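PDB 3B8X: pyridoxamine 5-phosphate-dependent dehydrase from Escherichia coli, which removes the C3'-hydroxyl group from GDP-4-keto-6-deoxy-D-mannose by a combined transamination and deoxygenation, a step in making the O-antigen sugar L-colitose. Local coordinates for residues I260-E263 and Q264-L268; Q320-E323 and N324-A328; D345-Y349 and F350-V354. The protein carries 1 engineered substitution. All coordinates share one frame; numbering follows the deposited sequence.

How the contacts relate
Three short-range contacts follow one another along the chain, each between side chains a few residues apart; none nests within another or crosses it, and none closes a long loop. Contact 1 lies on helix 255-286, against helices 15-27 and 34-47. Contact 2, whose centre is about 34 Å from that of contact 1, is most of helix 318-328, set against helix 379-388 and strand 368-372 of the four-stranded antiparallel sheet. Contact 3 turns from helix 344-347 into strand 351-354, outermost within this chain in the eight-stranded mixed sheet. Contacts 1 and 3 lie on opposite sides of the chain's centre, about 38 Å between their centres. Contacts 2 and 3 both also touch the second subunit.

Contact 1 (I260-E263 and Q264-L268); sequences IGIE and QLKKL
Gln264 and Ile260 lie side by side one turn apart on helix 255-286, with Gln264 CG 4.0 Å from Ile260 CG2. Gln264 N donates to Ile260 O at 3.0 Å, and Leu265 N to Gly261 O. This is the buried, close-fitting part. Gly261 brings no side chain, and Leu265 CG sits 3.4 Å from Gly261 O. Ile260 continues onto Ile21 of helix 15-27, while Leu265 packs on Tyr39 of helix 34-47. The Gln264 amide is held by Glu17 at NE2 and by Thr12 and the Ala193 amide at OE1.

The other flank is looser and wetter. Lys266 N makes only weak bonds, to Ile262 O (3.5 Å) and Glu263 O. A bend at chi2 (-45°) turns the Glu263 carboxylate along the helix toward the extended Lys266; Glu263 OE1 and Lys266 NZ form a long salt bridge of 3.8 Å. One water spans them, giving to Glu263 OE1 and accepting from Lys266 NZ at 2.7 Å. A second donates to Glu263 O and OE1 and accepts from Lys267 NZ, which also pairs with Glu17 and Asp14. Straight backbone bonds and packing thus hold the buried side, a long i to i+3 salt bridge reinforced by water the outer.

Contact 2 (Q320-E323 and N324-A328); sequences QLVE and NLNSA
Asn326 N donates to Val322 O at 2.9 Å, nearly along the C=O axis, in a run of four regular i to i+4 bonds that make this stretch of helix 318-328 an ordinary alpha helix. Asn324 N to Gln320 O, Leu325 N to Leu321 O and Ser327 N to Glu323 O complete the run. On one flank a water joins two side-chain amides, donating to Gln320 OE1 at 2.6 Å and accepting a weak bond from Asn324 ND2.

Further out comes the packing. Leu325 CG, turned beside its own backbone N (chi1 -71°), leans back along the helix to 3.1 Å from Leu321 O. Val322 and Asn326 run side by side in the same direction, and Val322 also touches Phe238 of the second subunit. Leu321 packs on Tyr291 and Leu389, while Leu325 fits among Leu385 and Val388 of helix 379-388 and Leu369 and Val371 of strand 368-372, which places the buried face of the helix on the four-stranded antiparallel sheet. Asn326 ND2 makes a weak bond to Ile330 O just beyond the helix, while Asn326 OD1 lies on the other branch of the amide, 4.0 Å from Val322 CG1.

Contact 3 (D345-Y349 and F350-V354); sequences DVLKY and FDYTV. With NA (sodium ion), chain M.
A tight turn packs Leu347 against two aromatic rings, those of Phe350 and Tyr352, where helix 344-347 gives way to strand 351-354 at the edge of the mixed sheet within this chain. The type I beta turn is closed by Phe350 N to Leu347 O at 2.8 Å, with the donor well above the carbonyl plane. One methyl serves both rings: Leu347 CD2 lies over the centre of a Tyr352 face, 4.0 Å from the centroid, and over a Phe350 face nearer the rim, 4.2 Å from its centroid, both CH-pi contacts. Tyr352 CG sits between backbone N and carbonyl carbon (chi1 71°), and its side chain crosses that of Leu347 at about a right angle. At the Phe350 ring edge, CD1 approaches Val346 O at 3.3 Å; the Val346 side chain lies beside that of Phe350, CG1 3.7 Å from Phe350 CE1.

At the start of the helix, both Asp345 carboxylate oxygens chelate a sodium ion, OD1 at 2.5 Å and OD2 at 2.4 Å. Two waters, Asn343 OD1 and Phe244 O of the second subunit complete its shell. Beside this intersubunit site, the turn links the helix to an edge strand parallel to strand 103-107, in the large mixed sheet of the aspartate aminotransferase-like fold of PLP-dependent enzymes.

Contact 1 (I260-E263 and Q264-L268)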
loop_
_atom_site.group_PDB
_atom_site.type_symbol
_atom_site.label_atom_id
_atom_site.label_comp_id
_atom_site.label_asym_id
_atom_site.label_seq_id
_atom_site.Cartn_x
_atom_site.Cartn_y
_atom_site.Cartn_z
ATOM N N ILE B 260 9.423 7.628 14.898
ATOM C CA ILE B 260 9.110 6.726 15.970
ATOM C C ILE B 260 10.099 5.563 15.850
ATOM O O ILE B 260 10.610 5.043 16.874
ATOM C CB ILE B 260 7.678 6.159 15.819
ATOM C CG1 ILE B 260 6.621 7.250 16.035
ATOM C CG2 ILE B 260 7.468 4.986 16.750
ATOM C CD1 ILE B 260 5.228 6.991 15.421
ATOM N N GLY B 261 10.290 5.090 14.615
ATOM C CA GLY B 261 11.119 3.891 14.426
ATOM C C GLY B 261 12.542 4.041 14.962
ATOM O O GLY B 261 13.152 3.081 15.424
ATOM N N ILE B 262 13.098 5.235 14.819
ATOM C CA ILE B 262 14.478 5.467 15.239
ATOM C C ILE B 262 14.596 5.235 16.739
ATOM O O ILE B 262 15.570 4.663 17.212
ATOM C CB ILE B 262 14.818 6.933 14.976
ATOM C CG1 ILE B 262 15.052 7.124 13.471
ATOM C CG2 ILE B 262 15.937 7.390 15.912
ATOM C CD1 ILE B 262 14.770 8.569 12.942
ATOM N N GLU B 263 13.546 5.651 17.451
ATOM C CA GLU B 263 13.528 5.574 18.897
ATOM C C GLU B 263 13.427 4.110 19.215
ATOM O O GLU B 263 14.129 3.638 20.084
ATOM C CB GLU B 263 12.330 6.341 19.472
ATOM C CG GLU B 263 12.436 7.858 19.340
ATOM C CD GLU B 263 13.805 8.432 19.720
ATOM O OE1 GLU B 263 14.541 7.850 20.556
ATOM O OE2 GLU B 263 14.137 9.509 19.191
ATOM N N GLN B 264 12.561 3.406 18.488
ATOM C CA GLN B 264 12.313 1.968 18.686
ATOM C C GLN B 264 13.578 1.124 18.497
ATOM O O GLN B 264 13.842 0.222 19.279
ATOM C CB GLN B 264 11.176 1.494 17.758
ATOM C CG GLN B 264 9.778 2.020 18.131
ATOM C CD GLN B 264 9.178 1.363 19.366
ATOM O OE1 GLN B 264 8.555 0.305 19.277
ATOM N NE2 GLN B 264 9.354 2.001 20.532
ATOM N N LEU B 265 14.358 1.414 17.460
ATOM C CA LEU B 265 15.585 0.682 17.181
ATOM C C LEU B 265 16.533 0.772 18.385
ATOM O O LEU B 265 17.263 -0.166 18.677
ATOM C CB LEU B 265 16.283 1.176 15.901
ATOM C CG LEU B 265 15.555 0.874 14.569
ATOM C CD1 LEU B 265 16.270 1.342 13.332
ATOM C CD2 LEU B 265 15.325 -0.610 14.372
ATOM N N LYS B 266 16.528 1.891 19.095
ATOM C CA LYS B 266 17.426 1.938 20.224
ATOM C C LYS B 266 16.991 1.009 21.333
ATOM O O LYS B 266 17.827 0.481 22.075
ATOM C CB LYS B 266 17.554 3.345 20.749
ATOM C CG LYS B 266 17.813 4.335 19.648
ATOM C CD LYS B 266 17.661 5.723 20.196
ATOM C CE LYS B 266 18.514 6.705 19.445
ATOM N NZ LYS B 266 18.317 8.092 19.918
ATOM N N LYS B 267 15.688 0.784 21.453
ATOM C CA LYS B 267 15.217 -0.057 22.544
ATOM C C LYS B 267 15.240 -1.541 22.195
ATOM O O LYS B 267 15.183 -2.398 23.077
ATOM C CB LYS B 267 13.779 0.330 22.912
ATOM C CG LYS B 267 13.647 1.596 23.797
ATOM C CD LYS B 267 12.272 2.225 23.649
ATOM C CE LYS B 267 12.059 3.482 24.503
ATOM N NZ LYS B 267 11.576 4.506 23.626
ATOM N N LEU B 268 15.266 -1.837 20.901
ATOM C CA LEU B 268 15.189 -3.228 20.452
ATOM C C LEU B 268 15.986 -4.295 21.214
ATOM O O LEU B 268 15.487 -5.379 21.537
ATOM C CB LEU B 268 15.441 -3.305 18.947
ATOM C CG LEU B 268 15.375 -4.691 18.336
ATOM C CD1 LEU B 268 13.940 -5.107 18.292
ATOM C CD2 LEU B 268 15.967 -4.592 16.953
HETATM O O HOH W 1 14.355 5.356 22.229
HETATM O O HOH W 2 16.475 8.796 21.820
#

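Contact 2 (Q320-E323 and N324-A328)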
loop_
_atom_site.group_PDB
_atom_site.type_symbol
_atom_site.label_atom_id
_atom_site.label_comp_id
_atom_site.label_asym_id
_atom_site.label_seq_id
_atom_site.Cartn_x
_atom_site.Cartn_y
_atom_site.Cartn_z
ATOM N N GLN B 320 -11.778 -25.871 23.683
ATOM C CA GLN B 320 -11.813 -25.782 25.125
ATOM C C GLN B 320 -10.730 -24.904 25.674
ATOM O O GLN B 320 -10.979 -24.077 26.517
ATOM C CB GLN B 320 -11.703 -27.159 25.754
ATOM C CG GLN B 320 -13.058 -27.868 25.777
ATOM C CD GLN B 320 -14.239 -26.904 25.593
ATOM O OE1 GLN B 320 -14.460 -26.019 26.424
ATOM N NE2 GLN B 320 -15.004 -27.082 24.508
ATOM N N LEU B 321 -9.507 -25.111 25.228
ATOM C CA LEU B 321 -8.427 -24.291 25.734
ATOM C C LEU B 321 -8.652 -22.834 25.406
ATOM O O LEU B 321 -8.268 -21.937 26.158
ATOM C CB LEU B 321 -7.129 -24.731 25.106
ATOM C CG LEU B 321 -6.741 -26.138 25.568
ATOM C CD1 LEU B 321 -5.450 -26.423 24.877
ATOM C CD2 LEU B 321 -6.572 -26.160 27.075
ATOM N N VAL B 322 -9.240 -22.599 24.243
ATOM C CA VAL B 322 -9.526 -21.242 23.813
ATOM C C VAL B 322 -10.459 -20.543 24.809
ATOM O O VAL B 322 -10.148 -19.468 25.345
ATOM C CB VAL B 322 -10.088 -21.243 22.365
ATOM C CG1 VAL B 322 -10.626 -19.859 21.972
ATOM C CG2 VAL B 322 -8.994 -21.674 21.423
ATOM N N GLU B 323 -11.549 -21.213 25.133
ATOM C CA GLU B 323 -12.561 -20.714 26.077
ATOM C C GLU B 323 -11.903 -20.497 27.411
ATOM O O GLU B 323 -12.145 -19.505 28.110
ATOM C CB GLU B 323 -13.587 -21.818 26.308
ATOM C CG GLU B 323 -14.862 -21.377 27.000
ATOM C CD GLU B 323 -15.881 -22.497 27.080
ATOM O OE1 GLU B 323 -16.016 -23.099 28.167
ATOM O OE2 GLU B 323 -16.532 -22.785 26.049
ATOM N N ASN B 324 -11.099 -21.484 27.779
ATOM C CA ASN B 324 -10.398 -21.438 29.035
ATOM C C ASN B 324 -9.503 -20.237 29.123
ATOM O O ASN B 324 -9.431 -19.599 30.167
ATOM C CB ASN B 324 -9.575 -22.694 29.220
ATOM C CG ASN B 324 -10.379 -23.814 29.814
ATOM O OD1 ASN B 324 -9.826 -24.849 30.179
ATOM N ND2 ASN B 324 -11.702 -23.641 29.854
ATOM N N LEU B 325 -8.815 -19.946 28.030
ATOM C CA LEU B 325 -7.891 -18.825 28.024
ATOM C C LEU B 325 -8.674 -17.517 28.116
ATOM O O LEU B 325 -8.343 -16.617 28.873
ATOM C CB LEU B 325 -6.971 -18.882 26.771
ATOM C CG LEU B 325 -5.933 -20.025 26.811
ATOM C CD1 LEU B 325 -5.230 -20.410 25.472
ATOM C CD2 LEU B 325 -4.901 -19.785 27.945
ATOM N N ASN B 326 -9.742 -17.419 27.350
ATOM C CA ASN B 326 -10.471 -16.183 27.351
ATOM C C ASN B 326 -11.114 -15.874 28.670
ATOM O O ASN B 326 -11.069 -14.728 29.131
ATOM C CB ASN B 326 -11.452 -16.186 26.203
ATOM C CG ASN B 326 -10.761 -16.014 24.878
ATOM O OD1 ASN B 326 -11.307 -16.431 23.886
ATOM N ND2 ASN B 326 -9.552 -15.421 24.853
ATOM N N SER B 327 -11.631 -16.925 29.288
ATOM C CA SER B 327 -12.251 -16.846 30.587
ATOM C C SER B 327 -11.252 -16.212 31.512
ATOM O O SER B 327 -11.630 -15.378 32.343
ATOM C CB SER B 327 -12.574 -18.249 31.104
ATOM O OG SER B 327 -13.215 -18.195 32.371
ATOM N N ALA B 328 -9.998 -16.650 31.405
ATOM C CA ALA B 328 -8.920 -16.154 32.266
ATOM C C ALA B 328 -8.470 -14.767 31.888
ATOM O O ALA B 328 -7.678 -14.181 32.618
ATOM C CB ALA B 328 -7.681 -17.101 32.283
HETATM O O HOH W 3 -13.481 -25.480 28.778
#

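Contact 3 (D345-Y349 and F350-V354)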
loop_
_atom_site.group_PDB
_atom_site.type_symbol
_atom_site.label_atom_id
_atom_site.label_comp_id
_atom_site.label_asym_id
_atom_site.label_seq_id
_atom_site.Cartn_x
_atom_site.Cartn_y
_atom_site.Cartn_z
ATOM N N ASP B 345 -10.982 -20.573 -1.096
ATOM C CA ASP B 345 -11.526 -19.304 -1.564
ATOM C C ASP B 345 -10.501 -18.416 -2.245
ATOM O O ASP B 345 -10.766 -17.840 -3.304
ATOM C CB ASP B 345 -12.171 -18.564 -0.402
ATOM C CG ASP B 345 -11.375 -18.696 0.896
ATOM O OD1 ASP B 345 -10.252 -19.259 0.901
ATOM O OD2 ASP B 345 -11.946 -18.285 1.927
ATOM N N VAL B 346 -9.315 -18.368 -1.643
ATOM C CA VAL B 346 -8.190 -17.580 -2.125
ATOM C C VAL B 346 -7.385 -18.365 -3.161
ATOM O O VAL B 346 -6.878 -17.824 -4.166
ATOM C CB VAL B 346 -7.272 -17.295 -0.891
ATOM C CG1 VAL B 346 -5.896 -16.836 -1.269
ATOM C CG2 VAL B 346 -7.912 -16.304 0.018
ATOM N N LEU B 347 -7.262 -19.656 -2.895
ATOM C CA LEU B 347 -6.445 -20.524 -3.710
ATOM C C LEU B 347 -6.936 -20.671 -5.126
ATOM O O LEU B 347 -6.147 -20.917 -6.047
ATOM C CB LEU B 347 -6.210 -21.878 -3.043
ATOM C CG LEU B 347 -5.211 -21.653 -1.915
ATOM C CD1 LEU B 347 -5.066 -22.883 -0.989
ATOM C CD2 LEU B 347 -3.900 -21.294 -2.597
ATOM N N LYS B 348 -8.232 -20.477 -5.304
ATOM C CA LYS B 348 -8.760 -20.551 -6.649
ATOM C C LYS B 348 -8.150 -19.553 -7.605
ATOM O O LYS B 348 -8.255 -19.743 -8.821
ATOM C CB LYS B 348 -10.285 -20.510 -6.696
ATOM C CG LYS B 348 -10.966 -19.208 -6.258
ATOM C CD LYS B 348 -12.385 -19.219 -6.843
ATOM C CE LYS B 348 -13.327 -18.207 -6.219
ATOM N NZ LYS B 348 -14.743 -18.550 -6.545
ATOM N N TYR B 349 -7.478 -18.534 -7.071
ATOM C CA TYR B 349 -6.877 -17.504 -7.909
ATOM C C TYR B 349 -5.396 -17.775 -8.148
ATOM O O TYR B 349 -4.725 -17.040 -8.880
ATOM C CB TYR B 349 -7.081 -16.117 -7.280
ATOM C CG TYR B 349 -8.520 -15.802 -6.953
ATOM C CD1 TYR B 349 -8.987 -15.861 -5.673
ATOM C CD2 TYR B 349 -9.425 -15.409 -7.954
ATOM C CE1 TYR B 349 -10.306 -15.540 -5.370
ATOM C CE2 TYR B 349 -10.769 -15.108 -7.654
ATOM C CZ TYR B 349 -11.200 -15.178 -6.347
ATOM O OH TYR B 349 -12.531 -14.888 -6.080
ATOM N N PHE B 350 -4.894 -18.826 -7.512
ATOM C CA PHE B 350 -3.484 -19.186 -7.622
ATOM C C PHE B 350 -3.201 -20.256 -8.663
ATOM O O PHE B 350 -4.036 -21.099 -8.942
ATOM C CB PHE B 350 -3.003 -19.778 -6.290
ATOM C CG PHE B 350 -2.641 -18.760 -5.259
ATOM C CD1 PHE B 350 -3.596 -17.887 -4.774
ATOM C CD2 PHE B 350 -1.340 -18.692 -4.755
ATOM C CE1 PHE B 350 -3.254 -16.958 -3.802
ATOM C CE2 PHE B 350 -0.975 -17.719 -3.783
ATOM C CZ PHE B 350 -1.944 -16.868 -3.311
ATOM N N ASP B 351 -1.947 -20.283 -9.099
ATOM C CA ASP B 351 -1.403 -21.323 -9.942
ATOM C C ASP B 351 -0.442 -21.985 -8.940
ATOM O O ASP B 351 0.640 -21.485 -8.696
ATOM C CB ASP B 351 -0.616 -20.686 -11.094
ATOM C CG ASP B 351 0.303 -21.674 -11.786
ATOM O OD1 ASP B 351 0.032 -22.880 -11.666
ATOM O OD2 ASP B 351 1.292 -21.268 -12.437
ATOM N N TYR B 352 -0.855 -23.063 -8.297
ATOM C CA TYR B 352 0.023 -23.646 -7.295
ATOM C C TYR B 352 -0.070 -25.145 -7.272
ATOM O O TYR B 352 -0.990 -25.740 -7.826
ATOM C CB TYR B 352 -0.411 -23.199 -5.903
ATOM C CG TYR B 352 -1.717 -23.831 -5.452
ATOM C CD1 TYR B 352 -1.750 -24.808 -4.459
ATOM C CD2 TYR B 352 -2.924 -23.405 -5.989
ATOM C CE1 TYR B 352 -2.963 -25.359 -4.029
ATOM C CE2 TYR B 352 -4.151 -23.946 -5.582
ATOM C CZ TYR B 352 -4.157 -24.930 -4.608
ATOM O OH TYR B 352 -5.374 -25.462 -4.246
ATOM N N THR B 353 0.841 -25.735 -6.516
ATOM C CA THR B 353 0.861 -27.173 -6.324
ATOM C C THR B 353 1.262 -27.422 -4.876
ATOM O O THR B 353 1.769 -26.540 -4.193
ATOM C CB THR B 353 1.949 -27.841 -7.225
ATOM O OG1 THR B 353 1.838 -29.266 -7.156
ATOM C CG2 THR B 353 3.324 -27.450 -6.761
ATOM N N VAL B 354 1.048 -28.645 -4.421
ATOM C CA VAL B 354 1.499 -29.019 -3.102
ATOM C C VAL B 354 2.531 -30.119 -3.169
ATOM O O VAL B 354 2.297 -31.171 -3.757
ATOM C CB VAL B 354 0.395 -29.549 -2.235
ATOM C CG1 VAL B 354 1.036 -30.069 -0.979
ATOM C CG2 VAL B 354 -0.569 -28.460 -1.893
HETATM NA NA NA M . -10.206 -18.922 3.378
HETATM O O HOH W 4 -6.024 -22.829 -8.478
HETATM O O HOH W 5 -10.906 -21.279 3.280
HETATM O O HOH W 6 -11.233 -19.550 5.391
#